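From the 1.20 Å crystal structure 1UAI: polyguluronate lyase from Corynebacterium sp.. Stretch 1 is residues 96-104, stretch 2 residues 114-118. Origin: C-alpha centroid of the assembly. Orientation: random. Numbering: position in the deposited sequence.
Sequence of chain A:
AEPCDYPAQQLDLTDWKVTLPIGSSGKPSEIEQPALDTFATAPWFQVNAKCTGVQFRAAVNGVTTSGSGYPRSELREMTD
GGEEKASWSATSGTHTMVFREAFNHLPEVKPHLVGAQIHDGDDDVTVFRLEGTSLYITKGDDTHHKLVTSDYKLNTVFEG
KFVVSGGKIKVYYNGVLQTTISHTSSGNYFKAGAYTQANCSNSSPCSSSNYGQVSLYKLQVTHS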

# COMPACT_ATOMS: atom_id res chain seq x y z
N THR A 96 9.61 -8.06 9.04
CA THR A 96 9.86 -8.00 7.61
C THR A 96 8.63 -8.06 6.72
O THR A 96 7.69 -8.79 6.99
CB THR A 96 10.75 -9.20 7.19
OG1 THR A 96 11.91 -9.26 8.03
CG2 THR A 96 11.19 -9.07 5.74
N MET A 97 8.65 -7.25 5.66
CA MET A 97 7.61 -7.33 4.65
C MET A 97 8.32 -7.35 3.31
O MET A 97 9.11 -6.45 3.00
CB MET A 97 6.61 -6.17 4.65
CG MET A 97 5.66 -6.28 3.44
SD MET A 97 4.17 -5.27 3.42
CE MET A 97 4.88 -3.64 3.27
N VAL A 98 8.06 -8.40 2.54
CA VAL A 98 8.61 -8.53 1.20
C VAL A 98 7.40 -8.48 0.28
O VAL A 98 6.42 -9.18 0.51
CB VAL A 98 9.32 -9.88 0.98
CG1 VAL A 98 9.78 -9.99 -0.47
CG2 VAL A 98 10.50 -10.01 1.92
N PHE A 99 7.48 -7.64 -0.74
CA PHE A 99 6.37 -7.53 -1.67
C PHE A 99 6.86 -7.31 -3.08
O PHE A 99 7.98 -6.83 -3.30
CB PHE A 99 5.44 -6.37 -1.25
CG PHE A 99 6.09 -5.01 -1.34
CD1 PHE A 99 6.02 -4.27 -2.51
CD2 PHE A 99 6.78 -4.49 -0.25
CE1 PHE A 99 6.63 -3.02 -2.60
CE2 PHE A 99 7.40 -3.24 -0.33
CZ PHE A 99 7.32 -2.51 -1.51
N ARG A 100 6.05 -7.72 -4.04
CA ARG A 100 6.36 -7.51 -5.45
C ARG A 100 5.15 -6.80 -6.01
O ARG A 100 4.03 -7.29 -5.90
CB ARG A 100 6.58 -8.83 -6.18
CG ARG A 100 7.89 -9.50 -5.81
CD ARG A 100 8.11 -10.78 -6.58
NE ARG A 100 9.25 -11.51 -6.05
CZ ARG A 100 9.62 -12.73 -6.44
NH1 ARG A 100 8.93 -13.35 -7.39
NH2 ARG A 100 10.66 -13.32 -5.89
N GLU A 101 5.37 -5.63 -6.59
CA GLU A 101 4.26 -4.87 -7.14
C GLU A 101 4.70 -4.03 -8.31
O GLU A 101 5.89 -3.91 -8.61
CB GLU A 101 3.66 -3.95 -6.07
CG GLU A 101 4.59 -2.82 -5.62
CD GLU A 101 3.96 -1.92 -4.56
OE1 GLU A 101 3.04 -2.38 -3.86
OE2 GLU A 101 4.41 -0.76 -4.42
N ALA A 102 3.71 -3.46 -8.99
CA ALA A 102 3.95 -2.58 -10.11
C ALA A 102 2.93 -1.46 -10.02
O ALA A 102 1.78 -1.69 -9.65
CB ALA A 102 3.80 -3.32 -11.43
N PHE A 103 3.37 -0.24 -10.32
CA PHE A 103 2.46 0.91 -10.35
C PHE A 103 1.96 0.88 -11.79
O PHE A 103 2.76 0.87 -12.73
CB PHE A 103 3.23 2.21 -10.07
CG PHE A 103 3.76 2.32 -8.66
CD1 PHE A 103 2.96 2.82 -7.64
CD2 PHE A 103 5.07 1.95 -8.37
CE1 PHE A 103 3.46 2.94 -6.34
CE2 PHE A 103 5.58 2.07 -7.08
CZ PHE A 103 4.77 2.56 -6.06
N ASN A 104 0.64 0.87 -11.97
CA ASN A 104 0.05 0.78 -13.31
C ASN A 104 -0.54 2.06 -13.87
O ASN A 104 -0.60 2.24 -15.09
CB ASN A 104 -1.10 -0.24 -13.34
CG ASN A 104 -0.75 -1.57 -12.73
OD1 ASN A 104 -1.45 -2.05 -11.84
ND2 ASN A 104 0.32 -2.19 -13.21
N VAL A 114 1.21 5.97 -3.59
CA VAL A 114 1.96 5.21 -2.59
C VAL A 114 1.57 3.72 -2.70
O VAL A 114 0.39 3.39 -2.70
CB VAL A 114 1.67 5.76 -1.17
CG1 VAL A 114 2.23 4.82 -0.11
CG2 VAL A 114 2.29 7.14 -1.03
N GLY A 115 2.58 2.85 -2.78
CA GLY A 115 2.31 1.42 -2.94
C GLY A 115 2.61 0.47 -1.80
O GLY A 115 2.24 -0.70 -1.85
N ALA A 116 3.31 0.95 -0.77
CA ALA A 116 3.62 0.13 0.39
C ALA A 116 4.10 1.03 1.49
O ALA A 116 4.70 2.08 1.23
CB ALA A 116 4.69 -0.90 0.04
N GLN A 117 3.85 0.65 2.73
CA GLN A 117 4.32 1.48 3.83
C GLN A 117 4.45 0.81 5.18
O GLN A 117 4.03 -0.34 5.39
CB GLN A 117 3.42 2.73 3.98
CG GLN A 117 1.94 2.56 3.65
CD GLN A 117 1.08 3.76 4.06
OE1 GLN A 117 -0.07 3.90 3.63
NE2 GLN A 117 1.63 4.62 4.91
N ILE A 118 5.12 1.53 6.07
CA ILE A 118 5.23 1.17 7.47
C ILE A 118 4.53 2.39 8.05
O ILE A 118 4.85 3.53 7.71
CB ILE A 118 6.67 1.13 8.01
CG1 ILE A 118 7.41 -0.09 7.46
CG2 ILE A 118 6.64 1.08 9.55
CD1 ILE A 118 8.85 -0.19 7.92

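Residues 96-104 and 114-118 are both extended segments of longer strands, and their N-to-C directions lie 146° apart, closer to antiparallel than to parallel. The axes approach no nearer than 8.6 Å, far beyond the spacing of hydrogen-bonded neighbours in a sheet, so the two strands face each other through their side chains, and no clear hydrogen bond joins them. In register, M97 CA lies 9.3 Å from I118 CA, F99 CA 8.4 Å from A116 CA, and F103 CA 7.4 Å from G115 CA; of these three pairs, the one at G115 brings the backbones nearest. The strand alternation sets which residues take part: M97, F99 and E101 direct their CA-to-CB bonds toward the second strand, whereas T96, V98, R100, A102 and N104 are out of reach. Across the gap A116 points toward the first strand, while V114 and Q117 point away. The contact is modest, burying 245 Å² over both sides.

A116 is the apolar centre of the pairing. Its methyl sits over one face of the F99 ring, with A116 CB 3.8 Å from the centroid of the F99 ring and 26° off the ring normal, a CH-pi arrangement in which a weakly polarised C-H meets the aromatic electron cloud; the closest atoms, F99 CZ and A116 CB, are 3.5 Å apart. M97, extended through chi1 and chi2 (both t) and turned at chi3 (p), brings its terminal methyl to the same alanine, with M97 CE 4.2 Å from A116 CB. That methyl also packs against backbone, M97 CE lying 4.0 Å from Q117 O.

G115 leaves room for two larger residues. An ideal CB on it would point toward the first strand and fall 2.2 Å from E101 OE2 and 3.0 Å from F103 CE1, clashing with both. The bare backbone instead admits the E101 carboxyl group, whose OE1 comes within 2.7 Å of G115 O. Two oxygens so close suggest that the acid carries a proton, although the geometry does not settle it. The other carboxyl oxygen, E101 OE2, is 3.4 Å from G115 O, where two acceptors meet without a hydrogen bond.

F103 starts sideways at its CA-to-CB bond, but the end of its side chain comes nearer. The ring presents its edge to the second strand, with V114 C and G115 N lying near the ring plane, F103 CE1 being 3.7 Å from G115 N and 4.2 Å from V114 C, so the aromatic rim packs against the peptide linking V114 to G115.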